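Local atomic coordinates of BamaA.19900.a (Balamuthia mandrillaris, PDB entry 6VZZ), a protein that probably phosphorylates glucose at the expense of ATP, as glucokinases do, and is captured here with beta-D-glucopyranose in its sugar pocket. Residues A[271-276]-A[302-307]; A[264-269]-A[310-315]; A[84-89]-A[132-137]. One frame throughout, in Å; residues are numbered along the deposited sequence.

Interaction 1. Residues A[271-276]-A[302-307]; sequences KWVLDE and CPYAHK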
loop_
_atom_site.group_PDB
_atom_site.type_symbol
_atom_site.label_atom_id
_atom_site.label_comp_id
_atom_site.label_asym_id
_atom_site.label_seq_id
_atom_site.Cartn_x
_atom_site.Cartn_y
_atom_site.Cartn_z
ATOM N N LYS A 271 11.221 -2.719 28.248
ATOM C CA LYS A 271 10.716 -2.398 29.583
ATOM C C LYS A 271 9.511 -3.259 29.942
ATOM O O LYS A 271 9.314 -3.585 31.117
ATOM C CB LYS A 271 10.368 -0.908 29.685
ATOM N N TRP A 272 8.711 -3.656 28.947
ATOM C CA TRP A 272 7.595 -4.564 29.203
ATOM C C TRP A 272 8.089 -5.951 29.596
ATOM O O TRP A 272 7.596 -6.547 30.561
ATOM C CB TRP A 272 6.693 -4.645 27.975
ATOM C CG TRP A 272 5.740 -5.788 28.020
ATOM C CD1 TRP A 272 4.558 -5.844 28.700
ATOM C CD2 TRP A 272 5.875 -7.043 27.344
ATOM N NE1 TRP A 272 3.950 -7.064 28.495
ATOM C CE2 TRP A 272 4.741 -7.818 27.668
ATOM C CE3 TRP A 272 6.851 -7.593 26.508
ATOM C CZ2 TRP A 272 4.555 -9.110 27.180
ATOM C CZ3 TRP A 272 6.665 -8.878 26.025
ATOM C CH2 TRP A 272 5.524 -9.622 26.362
ATOM N N VAL A 273 9.056 -6.488 28.846
ATOM C CA VAL A 273 9.667 -7.765 29.207
ATOM C C VAL A 273 10.171 -7.725 30.644
ATOM O O VAL A 273 9.972 -8.671 31.415
ATOM C CB VAL A 273 10.798 -8.117 28.221
ATOM C CG1 VAL A 273 11.661 -9.246 28.771
ATOM C CG2 VAL A 273 10.224 -8.493 26.871
ATOM N N LEU A 274 10.803 -6.615 31.035
ATOM C CA LEU A 274 11.341 -6.511 32.388
ATOM C C LEU A 274 10.240 -6.387 33.437
ATOM O O LEU A 274 10.397 -6.894 34.551
ATOM C CB LEU A 274 12.307 -5.328 32.479
ATOM C CG LEU A 274 13.542 -5.414 31.575
ATOM C CD1 LEU A 274 14.457 -4.222 31.780
ATOM C CD2 LEU A 274 14.307 -6.714 31.796
ATOM N N ASP A 275 9.125 -5.726 33.111
ATOM C CA ASP A 275 8.048 -5.580 34.089
ATOM C C ASP A 275 7.372 -6.911 34.372
ATOM O O ASP A 275 7.030 -7.210 35.524
ATOM C CB ASP A 275 7.011 -4.566 33.604
ATOM C CG ASP A 275 7.494 -3.134 33.715
ATOM O OD1 ASP A 275 8.657 -2.924 34.117
ATOM O OD2 ASP A 275 6.707 -2.216 33.399
ATOM N N GLU A 276 7.160 -7.719 33.333
ATOM C CA GLU A 276 6.522 -9.013 33.523
ATOM C C GLU A 276 7.410 -9.989 34.284
ATOM O O GLU A 276 6.904 -10.962 34.851
ATOM C CB GLU A 276 6.119 -9.588 32.167
ATOM C CG GLU A 276 5.137 -8.697 31.429
ATOM C CD GLU A 276 4.043 -9.483 30.741
ATOM O OE1 GLU A 276 4.274 -10.674 30.437
ATOM O OE2 GLU A 276 2.948 -8.915 30.517
ATOM N N CYS A 302 21.658 -12.803 27.876
ATOM C CA CYS A 302 20.765 -11.651 27.995
ATOM C C CYS A 302 19.400 -12.044 27.444
ATOM O O CYS A 302 18.971 -11.562 26.386
ATOM C CB CYS A 302 21.340 -10.436 27.270
ATOM S SG CYS A 302 23.126 -10.240 27.478
ATOM N N PRO A 303 18.682 -12.921 28.155
ATOM C CA PRO A 303 17.449 -13.486 27.588
ATOM C C PRO A 303 16.346 -12.460 27.416
ATOM O O PRO A 303 15.503 -12.616 26.522
ATOM C CB PRO A 303 17.051 -14.566 28.607
ATOM C CG PRO A 303 18.222 -14.684 29.564
ATOM C CD PRO A 303 18.908 -13.368 29.539
ATOM N N TYR A 304 16.325 -11.420 28.248
ATOM C CA TYR A 304 15.293 -10.399 28.122
ATOM C C TYR A 304 15.521 -9.536 26.891
ATOM O O TYR A 304 14.572 -9.229 26.161
ATOM C CB TYR A 304 15.251 -9.551 29.392
ATOM C CG TYR A 304 15.105 -10.381 30.645
ATOM C CD1 TYR A 304 13.945 -11.109 30.887
ATOM C CD2 TYR A 304 16.128 -10.447 31.585
ATOM C CE1 TYR A 304 13.805 -11.874 32.035
ATOM C CE2 TYR A 304 15.995 -11.209 32.739
ATOM C CZ TYR A 304 14.832 -11.919 32.954
ATOM O OH TYR A 304 14.693 -12.687 34.088
ATOM N N ALA A 305 16.772 -9.136 26.637
ATOM C CA ALA A 305 17.071 -8.414 25.404
ATOM C C ALA A 305 16.651 -9.229 24.192
ATOM O O ALA A 305 16.053 -8.702 23.246
ATOM C CB ALA A 305 18.560 -8.075 25.336
ATOM N N HIS A 306 16.938 -10.528 24.220
ATOM C CA HIS A 306 16.529 -11.410 23.137
ATOM C C HIS A 306 15.017 -11.399 22.959
ATOM O O HIS A 306 14.516 -11.236 21.840
ATOM C CB HIS A 306 17.036 -12.821 23.422
ATOM C CG HIS A 306 16.668 -13.818 22.372
ATOM N ND1 HIS A 306 15.485 -14.524 22.401
ATOM C CD2 HIS A 306 17.327 -14.228 21.264
ATOM C CE1 HIS A 306 15.430 -15.329 21.357
ATOM N NE2 HIS A 306 16.537 -15.172 20.653
ATOM N N LYS A 307 14.273 -11.551 24.060
ATOM C CA LYS A 307 12.816 -11.613 23.981
ATOM C C LYS A 307 12.245 -10.349 23.347
ATOM O O LYS A 307 11.387 -10.420 22.459
ATOM C CB LYS A 307 12.229 -11.842 25.377
ATOM C CG LYS A 307 10.725 -12.091 25.419
ATOM C CD LYS A 307 10.333 -13.303 24.580
ATOM C CE LYS A 307 8.826 -13.578 24.628
ATOM N NZ LYS A 307 8.410 -14.691 23.720
#
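Tyr-304 and Lys-307 of one helix receive Val-273 and Leu-274 of another in an interhelical packing contact of a glucokinase, a family of the actin-like ATPase clan. The short segments of helices 263-276 and 303-327 approach to 9.2 Å between axes and run at 128°, nearer antiparallel than parallel. Cys-302 sits at the N-cap position of the second helix, and its carbonyl accepts the backbone N-H of His-306. In the first turn comes Tyr-304, whose CA is 6.3 Å from the CA of Val-273. Its CG stands anti to the carbonyl carbon (chi1 -53°), and the side chain slants across Val-273 and Leu-274. Val-273 CG1 meets the ring edge near its plane, 3.6 Å from Tyr-304 CD1, while Leu-274 CD2 comes in obliquely to rest 3.8 Å from Tyr-304 CB. A tyrosine suits this partly exposed border because its root and near edge can join the apolar packing; Ala-277 and Val-279, farther along the chain, also touch it. One turn further on, Lys-307 offers its methylenes to the same valine and then bends at chi2 (58°), which carries the ammonium away from the interface to a salt bridge with Glu-236 of helix 234-249. The lysine thus serves as an apolar neighbour at its base and as a charge at its tip. Val-273 suits the middle because its branched CB sends a methyl to each partner: CG1 goes to the tyrosine, and CG2 lies 3.9 Å from Lys-307 CG.

Interaction 2. Residues A[264-269]-A[310-315]; sequences RGLVIT and MLHFKF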
loop_
_atom_site.group_PDB
_atom_site.type_symbol
_atom_site.label_atom_id
_atom_site.label_comp_id
_atom_site.label_asym_id
_atom_site.label_seq_id
_atom_site.Cartn_x
_atom_site.Cartn_y
_atom_site.Cartn_z
ATOM N N ARG A 264 12.822 3.519 19.909
ATOM C CA ARG A 264 12.027 3.662 21.122
ATOM C C ARG A 264 11.081 2.483 21.300
ATOM O O ARG A 264 10.739 2.129 22.433
ATOM C CB ARG A 264 11.256 4.989 21.101
ATOM C CG ARG A 264 10.118 5.065 20.096
ATOM C CD ARG A 264 9.597 6.490 19.937
ATOM N NE ARG A 264 8.429 6.545 19.062
ATOM C CZ ARG A 264 8.491 6.676 17.736
ATOM N NH1 ARG A 264 9.672 6.771 17.128
ATOM N NH2 ARG A 264 7.372 6.714 17.011
ATOM N N GLY A 265 10.666 1.854 20.194
ATOM C CA GLY A 265 9.802 0.690 20.297
ATOM C C GLY A 265 10.516 -0.505 20.895
ATOM O O GLY A 265 9.964 -1.208 21.741
ATOM N N LEU A 266 11.757 -0.744 20.474
ATOM C CA LEU A 266 12.551 -1.790 21.106
ATOM C C LEU A 266 12.777 -1.483 22.580
ATOM O O LEU A 266 12.755 -2.386 23.420
ATOM C CB LEU A 266 13.881 -1.951 20.375
ATOM C CG LEU A 266 14.847 -2.970 20.981
ATOM C CD1 LEU A 266 14.259 -4.375 20.965
ATOM C CD2 LEU A 266 16.182 -2.931 20.266
ATOM N N VAL A 267 12.967 -0.208 22.919
ATOM C CA VAL A 267 13.185 0.161 24.313
ATOM C C VAL A 267 11.929 -0.088 25.139
ATOM O O VAL A 267 12.003 -0.587 26.269
ATOM C CB VAL A 267 13.651 1.627 24.415
ATOM C CG1 VAL A 267 13.619 2.104 25.861
ATOM C CG2 VAL A 267 15.044 1.792 23.824
ATOM N N ILE A 268 10.755 0.255 24.603
ATOM C CA ILE A 268 9.545 0.110 25.408
ATOM C C ILE A 268 9.128 -1.355 25.497
ATOM O O ILE A 268 8.638 -1.804 26.539
ATOM C CB ILE A 268 8.407 1.007 24.874
ATOM C CG1 ILE A 268 7.302 1.130 25.926
ATOM C CG2 ILE A 268 7.840 0.492 23.557
ATOM C CD1 ILE A 268 6.114 1.982 25.487
ATOM N N THR A 269 9.337 -2.130 24.426
ATOM C CA THR A 269 9.135 -3.572 24.509
ATOM C C THR A 269 10.065 -4.195 25.549
ATOM O O THR A 269 9.655 -5.074 26.318
ATOM C CB THR A 269 9.355 -4.198 23.134
ATOM O OG1 THR A 269 8.398 -3.659 22.217
ATOM C CG2 THR A 269 9.202 -5.715 23.191
ATOM N N MET A 310 13.270 -10.198 19.651
ATOM C CA MET A 310 12.414 -11.153 18.956
ATOM C C MET A 310 11.081 -10.523 18.567
ATOM O O MET A 310 10.645 -10.612 17.413
ATOM C CB MET A 310 12.193 -12.370 19.851
ATOM C CG MET A 310 11.710 -13.610 19.138
ATOM S SD MET A 310 12.887 -14.119 17.873
ATOM C CE MET A 310 12.000 -13.607 16.401
ATOM N N LEU A 311 10.407 -9.891 19.530
ATOM C CA LEU A 311 9.117 -9.276 19.241
ATOM C C LEU A 311 9.277 -8.087 18.311
ATOM O O LEU A 311 8.432 -7.853 17.438
ATOM C CB LEU A 311 8.438 -8.852 20.538
ATOM C CG LEU A 311 7.900 -10.002 21.372
ATOM C CD1 LEU A 311 8.027 -9.678 22.834
ATOM C CD2 LEU A 311 6.453 -10.246 21.000
ATOM N N HIS A 312 10.349 -7.320 18.501
ATOM C CA HIS A 312 10.669 -6.209 17.611
ATOM C C HIS A 312 10.690 -6.680 16.162
ATOM O O HIS A 312 9.944 -6.176 15.316
ATOM C CB HIS A 312 12.016 -5.618 18.037
ATOM C CG HIS A 312 12.519 -4.517 17.162
ATOM N ND1 HIS A 312 11.926 -3.274 17.110
ATOM C CD2 HIS A 312 13.591 -4.458 16.339
ATOM C CE1 HIS A 312 12.601 -2.504 16.274
ATOM N NE2 HIS A 312 13.615 -3.200 15.791
ATOM N N PHE A 313 11.498 -7.703 15.875
ATOM C CA PHE A 313 11.612 -8.181 14.505
ATOM C C PHE A 313 10.391 -8.969 14.077
ATOM O O PHE A 313 10.075 -9.014 12.879
ATOM C CB PHE A 313 12.875 -9.012 14.340
ATOM C CG PHE A 313 14.026 -8.218 13.839
ATOM C CD1 PHE A 313 14.014 -7.714 12.549
ATOM C CD2 PHE A 313 15.102 -7.936 14.652
ATOM C CE1 PHE A 313 15.063 -6.961 12.074
ATOM C CE2 PHE A 313 16.156 -7.179 14.177
ATOM C CZ PHE A 313 16.134 -6.690 12.886
ATOM N N LYS A 314 9.689 -9.591 15.025
ATOM C CA LYS A 314 8.445 -10.265 14.677
ATOM C C LYS A 314 7.457 -9.287 14.054
ATOM O O LYS A 314 6.845 -9.576 13.019
ATOM C CB LYS A 314 7.845 -10.938 15.909
ATOM C CG LYS A 314 6.542 -11.654 15.616
ATOM C CD LYS A 314 6.368 -12.896 16.475
ATOM C CE LYS A 314 5.854 -12.558 17.859
ATOM N NZ LYS A 314 5.375 -13.784 18.588
ATOM N N PHE A 315 7.311 -8.105 14.650
ATOM C CA PHE A 315 6.352 -7.155 14.103
ATOM C C PHE A 315 6.862 -6.517 12.823
ATOM O O PHE A 315 6.056 -6.136 11.967
ATOM C CB PHE A 315 5.990 -6.096 15.138
ATOM C CG PHE A 315 4.915 -6.540 16.079
ATOM C CD1 PHE A 315 5.225 -7.323 17.185
ATOM C CD2 PHE A 315 3.591 -6.208 15.842
ATOM C CE1 PHE A 315 4.228 -7.757 18.049
ATOM C CE2 PHE A 315 2.594 -6.632 16.694
ATOM C CZ PHE A 315 2.909 -7.408 17.805
#
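His-312 lies against Leu-266, and this pair, with Thr-269 beside it, carries most of the buried surface between the facing segments of helices 263-276 and 303-327. The backbones are close here, with the CA atoms of Leu-266 and His-312 5.9 Å apart. Having CG anti to the backbone N (chi1 176°), His-312 extends its imidazole toward helix 263-276. Leu-266 CB sits over one face of that ring in a CH-pi contact, 4.3 Å from the ring centroid and 21° off the normal, displaced toward the ND1 side. The two side chains meet at about a right angle, and Leu-266 CD1 reaches back to within 3.9 Å of His-312 CB. Histidine suits the place because its flat ring accepts an aliphatic neighbour while ND1 is satisfied by the carbonyl oxygen of Ile-260. Thr-269 divides its two branches in the same spirit. OG1 returns to its own helix and bonds Gly-265 O at 2.9 Å. That bond gives the hydroxyl a partner in a buried interface, and the oxygen also takes the Thr-269 N-H, from the opposite face of its plane. CG2 is left to face Leu-311, 4.1 Å from its CD1. The His-312 side chain lies about 12 Å from a bound glucose. This is a close helix-helix contact buried in the actin-like fold, joined to the sugar pocket by the salt bridge from Arg-264 to Glu-258.

Interaction 3. Residues A[84-89]-A[132-137]; sequences DSIRDL and PSFLFP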
loop_
_atom_site.group_PDB
_atom_site.type_symbol
_atom_site.label_atom_id
_atom_site.label_comp_id
_atom_site.label_asym_id
_atom_site.label_seq_id
_atom_site.Cartn_x
_atom_site.Cartn_y
_atom_site.Cartn_z
ATOM N N ASP A 84 28.120 28.415 5.575
ATOM C CA ASP A 84 29.201 29.393 5.611
ATOM C C ASP A 84 30.570 28.722 5.572
ATOM O O ASP A 84 31.502 29.258 4.962
ATOM C CB ASP A 84 29.068 30.277 6.851
ATOM C CG ASP A 84 27.948 31.276 6.727
ATOM O OD1 ASP A 84 27.265 31.268 5.688
ATOM O OD2 ASP A 84 27.748 32.080 7.658
ATOM N N SER A 85 30.707 27.544 6.191
ATOM C CA SER A 85 31.994 26.853 6.212
ATOM C C SER A 85 32.395 26.376 4.821
ATOM O O SER A 85 33.544 26.556 4.402
ATOM C CB SER A 85 31.946 25.678 7.191
ATOM O OG SER A 85 32.078 26.122 8.532
ATOM N N ILE A 86 31.459 25.763 4.092
ATOM C CA ILE A 86 31.743 25.326 2.729
ATOM C C ILE A 86 31.968 26.525 1.814
ATOM O O ILE A 86 32.812 26.486 0.910
ATOM C CB ILE A 86 30.606 24.421 2.224
ATOM C CG1 ILE A 86 30.571 23.129 3.043
ATOM C CG2 ILE A 86 30.744 24.124 0.731
ATOM C CD1 ILE A 86 29.234 22.427 2.992
ATOM N N ARG A 87 31.235 27.613 2.043
ATOM C CA ARG A 87 31.427 28.809 1.235
ATOM C C ARG A 87 32.846 29.350 1.373
ATOM O O ARG A 87 33.466 29.750 0.379
ATOM C CB ARG A 87 30.402 29.868 1.628
ATOM C CG ARG A 87 30.470 31.106 0.780
ATOM C CD ARG A 87 29.315 32.020 1.070
ATOM N NE ARG A 87 29.521 32.777 2.295
ATOM C CZ ARG A 87 28.625 33.613 2.794
ATOM N NH1 ARG A 87 27.469 33.780 2.166
ATOM N NH2 ARG A 87 28.881 34.277 3.917
ATOM N N ASP A 88 33.388 29.350 2.594
ATOM C CA ASP A 88 34.744 29.842 2.800
ATOM C C ASP A 88 35.794 28.949 2.162
ATOM O O ASP A 88 36.933 29.388 1.995
ATOM C CB ASP A 88 35.041 29.980 4.289
ATOM C CG ASP A 88 34.660 31.327 4.833
ATOM O OD1 ASP A 88 34.747 32.314 4.066
ATOM O OD2 ASP A 88 34.286 31.403 6.027
ATOM N N LEU A 89 35.450 27.708 1.824
ATOM C CA LEU A 89 36.400 26.793 1.205
ATOM C C LEU A 89 36.192 26.625 -0.291
ATOM O O LEU A 89 37.151 26.319 -0.999
ATOM C CB LEU A 89 36.328 25.413 1.870
ATOM C CG LEU A 89 36.783 25.316 3.326
ATOM C CD1 LEU A 89 36.381 23.972 3.918
ATOM C CD2 LEU A 89 38.285 25.513 3.437
ATOM N N PRO A 132 19.823 28.257 3.697
ATOM C CA PRO A 132 20.795 29.198 3.114
ATOM C C PRO A 132 20.937 28.999 1.607
ATOM O O PRO A 132 21.137 27.884 1.122
ATOM C CB PRO A 132 22.097 28.877 3.860
ATOM C CG PRO A 132 21.929 27.468 4.344
ATOM C CD PRO A 132 20.455 27.251 4.570
ATOM N N SER A 133 20.832 30.107 0.867
ATOM C CA SER A 133 20.928 30.078 -0.591
ATOM C C SER A 133 22.203 29.407 -1.096
ATOM O O SER A 133 22.175 28.757 -2.147
ATOM C CB SER A 133 20.856 31.499 -1.134
ATOM O OG SER A 133 19.536 31.990 -1.048
ATOM N N PHE A 134 23.327 29.565 -0.391
ATOM C CA PHE A 134 24.585 29.028 -0.898
ATOM C C PHE A 134 24.488 27.527 -1.162
ATOM O O PHE A 134 24.897 27.049 -2.226
ATOM C CB PHE A 134 25.726 29.330 0.069
ATOM C CG PHE A 134 27.057 28.844 -0.415
ATOM C CD1 PHE A 134 27.839 29.635 -1.233
ATOM C CD2 PHE A 134 27.517 27.581 -0.075
ATOM C CE1 PHE A 134 29.052 29.184 -1.696
ATOM C CE2 PHE A 134 28.724 27.129 -0.539
ATOM C CZ PHE A 134 29.496 27.933 -1.350
ATOM N N LEU A 135 23.957 26.762 -0.211
ATOM C CA LEU A 135 23.863 25.322 -0.406
ATOM C C LEU A 135 22.534 24.895 -0.992
ATOM O O LEU A 135 22.426 23.765 -1.481
ATOM C CB LEU A 135 24.069 24.565 0.913
ATOM C CG LEU A 135 25.445 24.583 1.569
ATOM C CD1 LEU A 135 25.468 23.640 2.759
ATOM C CD2 LEU A 135 26.528 24.213 0.575
ATOM N N PHE A 136 21.527 25.757 -0.955
ATOM C CA PHE A 136 20.161 25.387 -1.324
ATOM C C PHE A 136 19.628 26.433 -2.289
ATOM O O PHE A 136 18.852 27.313 -1.899
ATOM C CB PHE A 136 19.285 25.243 -0.079
ATOM C CG PHE A 136 19.849 24.285 0.927
ATOM C CD1 PHE A 136 19.676 22.912 0.774
ATOM C CD2 PHE A 136 20.589 24.748 2.007
ATOM C CE1 PHE A 136 20.218 22.020 1.691
ATOM C CE2 PHE A 136 21.127 23.859 2.928
ATOM C CZ PHE A 136 20.944 22.497 2.768
ATOM N N PRO A 137 20.022 26.359 -3.560
ATOM C CA PRO A 137 19.557 27.338 -4.553
ATOM C C PRO A 137 18.043 27.377 -4.600
ATOM O O PRO A 137 17.393 26.324 -4.708
ATOM C CB PRO A 137 20.144 26.815 -5.871
ATOM C CG PRO A 137 20.414 25.359 -5.617
ATOM C CD PRO A 137 20.785 25.259 -4.177
#
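Helix 72-90 is the connection between strands 62-68 and 96-101 in the five-stranded mixed sheet of this actin-like fold, and its Ile-86 and Arg-87 meet Phe-134 and Leu-135 of the loop that leads into strand 141-145. Residues 133-135 have helical backbone angles without making a regular helix, and this compact turn presents two large apolar side chains to the true helix. Phe-134 carries the larger share. Its CG is anti to the backbone N (chi1 -178°), which drives the ring out of the loop until one face lies against Arg-87. The arginine CB stands almost exactly over the ring centre, 3.6 Å from the centroid and 10° off the normal, as a CH-pi contact. Arg-87 CG and CD continue over the CD1 and CE1 side. The chain then bends at chi3, and the guanidinium plane ends nearly perpendicular to the ring, with the methylenes, not the charge, doing the stacking. A long salt bridge of 3.8 Å between Arg-87 NH2 and Asp-84 OD1 is a matter of charge only, since the oxygen lies well out of the guanidinium plane. Arginine fits this margin because its stem covers an aromatic face while its head remains at the surface. Ile-86 works on the buried side: CG2 meets the ring edge 3.8 Å from Phe-134 CE2, and CD1 lies 4.0 Å from Leu-135 CD1. Further support comes from Ser-83 of the helix, touched by both loop side chains, and from the sheet, where Phe-134 rests on Tyr-37 and Leu-135 on Val-39 of strand 37-43. The backbone of Phe-134 is also hydrogen-bonded to Ala-94, between helix 72-90 and strand 96-101.

Interactions 1 and 2 join the same two helices, 263-276 and 303-327, at centres 10 Å apart, and touch where Trp-272 CZ3 packs 3.6 Å from Leu-311 CD1. Interaction 2 is the buried part, where polar groups find partners in backbone carbonyls; interaction 1 lies farther from the chain's centre, partly buried, and pairs its lysine charge with a glutamate of helix 234-249. Along the chain it is nested within the loop closed by interaction 2. Interaction 3 stands on the opposite side of the chain's centre, its own centre about 48 Å from that of interaction 1 and 41 Å from that of interaction 2. Mostly buried, with an exposed arginine at its margin, it joins a helix to an irregular loop.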